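Local coordinates for protein purine nucleosidase, (IunH-1) (PDB 3T8J) that belongs to the nucleoside hydrolase family, alpha/beta proteins built round a largely parallel sheet, and holds a bound sodium ion, at residues Ala104-Ala109 with Leu132-Ile137; Phe152-Ile157 with Pro186-Ile191. All blocks are in the same frame, centred on the assembly; numbering follows the deposited sequence.

Contact 1 (Ala104-Ala109 with Leu132-Ile137)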
loop_
_atom_site.group_PDB
_atom_site.type_symbol
_atom_site.label_atom_id
_atom_site.label_comp_id
_atom_site.label_asym_id
_atom_site.label_seq_id
_atom_site.Cartn_x
_atom_site.Cartn_y
_atom_site.Cartn_z
ATOM N N ALA A 104 -16.152 -0.913 30.625
ATOM C CA ALA A 104 -16.373 0.192 31.557
ATOM C C ALA A 104 -16.789 1.477 30.841
ATOM O O ALA A 104 -17.665 2.203 31.302
ATOM C CB ALA A 104 -15.121 0.440 32.416
ATOM N N ILE A 105 -16.161 1.766 29.711
ATOM C CA ILE A 105 -16.533 2.953 28.897
ATOM C C ILE A 105 -17.998 2.880 28.465
ATOM O O ILE A 105 -18.716 3.868 28.582
ATOM C CB ILE A 105 -15.593 3.112 27.679
ATOM C CG1 ILE A 105 -14.171 3.458 28.137
ATOM C CG2 ILE A 105 -16.122 4.196 26.698
ATOM C CD1 ILE A 105 -13.095 3.208 27.055
ATOM N N ILE A 106 -18.442 1.704 28.016
ATOM C CA ILE A 106 -19.851 1.541 27.619
ATOM C C ILE A 106 -20.789 1.771 28.818
ATOM O O ILE A 106 -21.782 2.518 28.713
ATOM C CB ILE A 106 -20.069 0.162 26.979
ATOM C CG1 ILE A 106 -19.357 0.064 25.632
ATOM C CG2 ILE A 106 -21.575 -0.117 26.780
ATOM C CD1 ILE A 106 -19.193 -1.370 25.128
ATOM N N ASP A 107 -20.476 1.169 29.967
ATOM C CA ASP A 107 -21.306 1.330 31.162
ATOM C C ASP A 107 -21.404 2.797 31.594
ATOM O O ASP A 107 -22.479 3.285 31.948
ATOM C CB ASP A 107 -20.742 0.478 32.299
ATOM C CG ASP A 107 -21.047 -1.016 32.135
ATOM O OD1 ASP A 107 -21.926 -1.378 31.326
ATOM O OD2 ASP A 107 -20.425 -1.832 32.864
ATOM N N LEU A 108 -20.270 3.491 31.584
ATOM C CA LEU A 108 -20.177 4.890 32.013
ATOM C C LEU A 108 -20.870 5.840 31.013
ATOM O O LEU A 108 -21.484 6.839 31.412
ATOM C CB LEU A 108 -18.715 5.266 32.292
ATOM C CG LEU A 108 -18.192 4.625 33.570
ATOM C CD1 LEU A 108 -16.650 4.627 33.556
ATOM C CD2 LEU A 108 -18.766 5.281 34.812
ATOM N N ALA A 109 -20.790 5.513 29.730
ATOM C CA ALA A 109 -21.491 6.275 28.694
ATOM C C ALA A 109 -22.994 6.178 28.899
ATOM O O ALA A 109 -23.724 7.136 28.652
ATOM C CB ALA A 109 -21.075 5.777 27.287
ATOM N N LEU A 132 -16.794 -0.329 18.828
ATOM C CA LEU A 132 -17.063 -1.536 18.055
ATOM C C LEU A 132 -18.123 -2.416 18.734
ATOM O O LEU A 132 -18.993 -3.005 18.043
ATOM C CB LEU A 132 -15.772 -2.341 17.805
ATOM C CG LEU A 132 -14.758 -1.695 16.851
ATOM C CD1 LEU A 132 -13.391 -2.419 16.995
ATOM C CD2 LEU A 132 -15.273 -1.732 15.435
ATOM N N LEU A 133 -18.084 -2.492 20.066
ATOM C CA LEU A 133 -19.068 -3.258 20.828
ATOM C C LEU A 133 -20.426 -2.548 20.969
ATOM O O LEU A 133 -21.456 -3.228 21.086
ATOM C CB LEU A 133 -18.513 -3.594 22.195
ATOM C CG LEU A 133 -17.389 -4.611 22.098
ATOM C CD1 LEU A 133 -16.509 -4.557 23.325
ATOM C CD2 LEU A 133 -17.957 -6.021 21.878
ATOM N N ASP A 134 -20.419 -1.212 21.011
ATOM C CA ASP A 134 -21.668 -0.413 21.155
ATOM C C ASP A 134 -21.531 0.911 20.407
ATOM O O ASP A 134 -21.015 1.904 20.928
ATOM C CB ASP A 134 -21.994 -0.173 22.636
ATOM C CG ASP A 134 -23.327 0.494 22.853
ATOM O OD1 ASP A 134 -24.004 0.866 21.877
ATOM O OD2 ASP A 134 -23.732 0.637 24.035
ATOM N N ASN A 135 -22.047 0.954 19.181
ATOM C CA ASN A 135 -21.924 2.153 18.364
ATOM C C ASN A 135 -22.647 3.387 18.938
ATOM O O ASN A 135 -22.324 4.517 18.543
ATOM C CB ASN A 135 -22.478 1.926 16.959
ATOM C CG ASN A 135 -21.763 0.870 16.113
ATOM O OD1 ASN A 135 -22.293 0.567 15.034
ATOM N ND2 ASN A 135 -20.595 0.334 16.513
ATOM N N SER A 136 -23.616 3.168 19.842
ATOM C CA SER A 136 -24.426 4.242 20.456
ATOM C C SER A 136 -23.631 5.191 21.340
ATOM O O SER A 136 -24.089 6.278 21.687
ATOM C CB SER A 136 -25.636 3.672 21.220
ATOM O OG SER A 136 -25.289 3.098 22.452
ATOM N N ILE A 137 -22.392 4.816 21.693
ATOM C CA ILE A 137 -21.584 5.709 22.519
ATOM C C ILE A 137 -21.207 7.007 21.799
ATOM O O ILE A 137 -20.799 7.971 22.431
ATOM C CB ILE A 137 -20.295 5.031 23.128
ATOM C CG1 ILE A 137 -19.246 4.677 22.057
ATOM C CG2 ILE A 137 -20.660 3.800 23.949
ATOM C CD1 ILE A 137 -17.914 4.166 22.648
#
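Ile106 reaches from helix 101-111 to the end of helix 125-133 and the turn after it, where Leu133, Asp134 and Ile137 receive it; these are two of the helices that accompany the parallel strands of an alpha/beta nucleoside hydrolase fold. Its CD1 meets Leu133 CB at 3.7 Å, the two side chains crossing at about a right angle. CG1 and CD1 also lie against Asp134 CB, whose methylene serves as apolar surface, and Ile106 CG2 sits 3.6 Å from Asp134 OD2. A branched isoleucine suits this place because its arms can touch several partners at once. One turn further along, Ala109 CB packs on Ile137 CG2 at 3.9 Å; the small alanine lets the CA atoms of this pair come within 6.2 Å. Ile105 adds a looser touch through CG2 to Ile137 CD1, and it also packs on Ala130 and on Ile5 of strand 3-8, linking the helices to the sheet. Leu133 also packs on Leu129 of the second subunit, which places the contact beside a subunit interface. Behind this first shell, Asp134 leaves helical geometry and begins a type I turn to Ile137. Its CG is anti to the backbone N (chi1 -173°), and its carboxylate accepts a capping bond from Ser136 N ahead of helix 137-140. Lys140 is a further partner of the Ser136 hydroxyl. Two donors from one residue grip Asp134 OD1 from the same face of the carboxylate: Ser136 N at 3.1 Å, above the plane, and Ser136 OG at 2.6 Å, on the syn side.

Contact 2 (Phe152-Ile157 with Pro186-Ile191); sequences FGIGNI and PWDVII
The indole of Trp187 has Asn156 over one face and Ile191 CG2, from the same segment 186-191, over the opposite one. Asn156 ND2 stands 3.4 Å above the ring plane, offset toward the rim, with amide and ring planes 36° apart. Asn156 CB makes a CH-pi contact 3.8 Å from the centroid of the five-membered ring of Trp187. At the indole edge, in plane, Ile154 O lies 3.3 Å from Trp187 CD1; this buried carbonyl has no hydrogen-bond partner in the model. With CG between the backbone N and carbonyl carbon (chi1 59°), the Asn156 amide carbon lies over the indole, while OD1 accepts from Phe163 N.

The second flat group is the carboxylate of Asp188. Its OD2 accepts from Phe152 N at 2.7 Å on the syn side and from Ile154 N at 3.2 Å on the anti side, the donors coming from opposite faces. Between them Gly153 bends the chain with positive phi, a conformation that favours glycine. OD1 takes Val151 N, so one aspartate holds three backbone amides. Ile154 CG2 touches Ile191 CD1, and Phe152 packs on Phe152 of the third subunit. Such use of a buried aspartate to bind main-chain N-H groups is a familiar way of fixing an irregular loop, here the one after strand 141-147, to the short helix following strand 182-185 of this alpha/beta fold.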
loop_
_atom_site.group_PDB
_atom_site.type_symbol
_atom_site.label_atom_id
_atom_site.label_comp_id
_atom_site.label_asym_id
_atom_site.label_seq_id
_atom_site.Cartn_x
_atom_site.Cartn_y
_atom_site.Cartn_z
ATOM N N PHE A 152 1.494 19.183 10.407
ATOM C CA PHE A 152 2.484 19.661 9.445
ATOM C C PHE A 152 3.532 18.563 9.182
ATOM O O PHE A 152 4.617 18.816 8.670
ATOM C CB PHE A 152 3.146 20.920 9.991
ATOM C CG PHE A 152 2.195 22.052 10.226
ATOM C CD1 PHE A 152 1.656 22.745 9.155
ATOM C CD2 PHE A 152 1.836 22.430 11.513
ATOM C CE1 PHE A 152 0.758 23.788 9.378
ATOM C CE2 PHE A 152 0.951 23.468 11.733
ATOM C CZ PHE A 152 0.419 24.138 10.685
ATOM N N GLY A 153 3.185 17.326 9.517
ATOM C CA GLY A 153 4.109 16.209 9.343
ATOM C C GLY A 153 5.410 16.306 10.128
ATOM O O GLY A 153 6.413 15.769 9.667
ATOM N N ILE A 154 5.420 17.012 11.266
ATOM C CA ILE A 154 6.592 17.101 12.142
ATOM C C ILE A 154 6.284 16.158 13.304
ATOM O O ILE A 154 5.654 16.551 14.296
ATOM C CB ILE A 154 6.879 18.534 12.647
ATOM C CG1 ILE A 154 7.116 19.497 11.477
ATOM C CG2 ILE A 154 8.067 18.511 13.621
ATOM C CD1 ILE A 154 8.157 19.069 10.494
ATOM N N GLY A 155 6.697 14.903 13.143
ATOM C CA GLY A 155 6.344 13.846 14.072
ATOM C C GLY A 155 7.392 13.662 15.173
ATOM O O GLY A 155 8.454 14.270 15.148
ATOM N N ASN A 156 7.048 12.822 16.128
ATOM C CA ASN A 156 7.985 12.440 17.204
ATOM C C ASN A 156 8.442 10.984 17.133
ATOM O O ASN A 156 9.650 10.708 17.145
ATOM C CB ASN A 156 7.481 12.845 18.602
ATOM C CG ASN A 156 6.133 12.252 19.020
ATOM O OD1 ASN A 156 5.430 11.601 18.253
ATOM N ND2 ASN A 156 5.767 12.488 20.286
ATOM N N ILE A 157 7.508 10.049 17.000
ATOM C CA ILE A 157 7.880 8.630 16.960
ATOM C C ILE A 157 8.550 8.269 15.631
ATOM O O ILE A 157 9.484 7.472 15.615
ATOM C CB ILE A 157 6.661 7.707 17.276
ATOM C CG1 ILE A 157 7.108 6.246 17.422
ATOM C CG2 ILE A 157 5.502 7.871 16.244
ATOM C CD1 ILE A 157 8.124 5.958 18.539
ATOM N N PRO A 186 -2.575 18.731 18.153
ATOM C CA PRO A 186 -1.435 18.025 17.527
ATOM C C PRO A 186 -0.084 18.244 18.212
ATOM O O PRO A 186 0.165 19.311 18.785
ATOM C CB PRO A 186 -1.386 18.610 16.101
ATOM C CG PRO A 186 -2.594 19.459 15.966
ATOM C CD PRO A 186 -3.033 19.852 17.306
ATOM N N TRP A 187 0.785 17.244 18.084
ATOM C CA TRP A 187 2.156 17.342 18.556
ATOM C C TRP A 187 2.890 18.554 17.997
ATOM O O TRP A 187 3.617 19.247 18.738
ATOM C CB TRP A 187 2.914 16.087 18.140
ATOM C CG TRP A 187 4.402 16.127 18.475
ATOM C CD1 TRP A 187 5.444 16.347 17.611
ATOM C CD2 TRP A 187 4.973 15.962 19.764
ATOM N NE1 TRP A 187 6.645 16.336 18.298
ATOM C CE2 TRP A 187 6.376 16.090 19.620
ATOM C CE3 TRP A 187 4.444 15.696 21.031
ATOM C CZ2 TRP A 187 7.259 15.963 20.708
ATOM C CZ3 TRP A 187 5.332 15.578 22.105
ATOM C CH2 TRP A 187 6.709 15.701 21.924
ATOM N N ASP A 188 2.753 18.804 16.695
ATOM C CA ASP A 188 3.526 19.864 16.054
ATOM C C ASP A 188 2.941 21.264 16.229
ATOM O O ASP A 188 3.461 22.239 15.668
ATOM C CB ASP A 188 3.911 19.527 14.606
ATOM C CG ASP A 188 2.755 19.071 13.749
ATOM O OD1 ASP A 188 1.568 19.131 14.185
ATOM O OD2 ASP A 188 3.059 18.648 12.586
ATOM N N VAL A 189 1.894 21.347 17.056
ATOM C CA VAL A 189 1.422 22.597 17.623
ATOM C C VAL A 189 1.992 22.753 19.050
ATOM O O VAL A 189 2.578 23.785 19.377
ATOM C CB VAL A 189 -0.125 22.649 17.603
ATOM C CG1 VAL A 189 -0.659 23.792 18.487
ATOM C CG2 VAL A 189 -0.618 22.748 16.158
ATOM N N ILE A 190 1.839 21.737 19.886
ATOM C CA ILE A 190 2.240 21.879 21.296
ATOM C C ILE A 190 3.759 22.085 21.459
ATOM O O ILE A 190 4.155 22.736 22.426
ATOM C CB ILE A 190 1.716 20.741 22.217
ATOM C CG1 ILE A 190 2.357 19.415 21.885
ATOM C CG2 ILE A 190 0.198 20.647 22.169
ATOM C CD1 ILE A 190 3.617 19.157 22.754
ATOM N N ILE A 191 4.583 21.603 20.516
ATOM C CA ILE A 191 6.044 21.800 20.626
ATOM C C ILE A 191 6.473 23.251 20.465
ATOM O O ILE A 191 7.614 23.586 20.760
ATOM C CB ILE A 191 6.887 20.902 19.656
ATOM C CG1 ILE A 191 6.562 21.196 18.188
ATOM C CG2 ILE A 191 6.705 19.426 20.025
ATOM C CD1 ILE A 191 7.352 20.319 17.188
#

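Overall arrangement
Contact 1 closes before contact 2 opens along the chain, and the two lie on opposite sides of the chain's centre, their centres about 30 Å apart and their nearest atoms about 21 Å apart. What they share is the central sheet. Helices 101-111 and 125-133 of contact 1 come before and after strand 116-120; the segments of contact 2 follow the next two strands in the sheet, 141-147 and 182-185. Contact 1 therefore joins helix 101-111 to the end of helix 125-133 and the turn after it, whereas contact 2 ties together connections leaving adjacent strands. Each also borders a different neighbour, the second subunit at contact 1 and the third at contact 2, so both lie close to interfaces of the four-chain assembly.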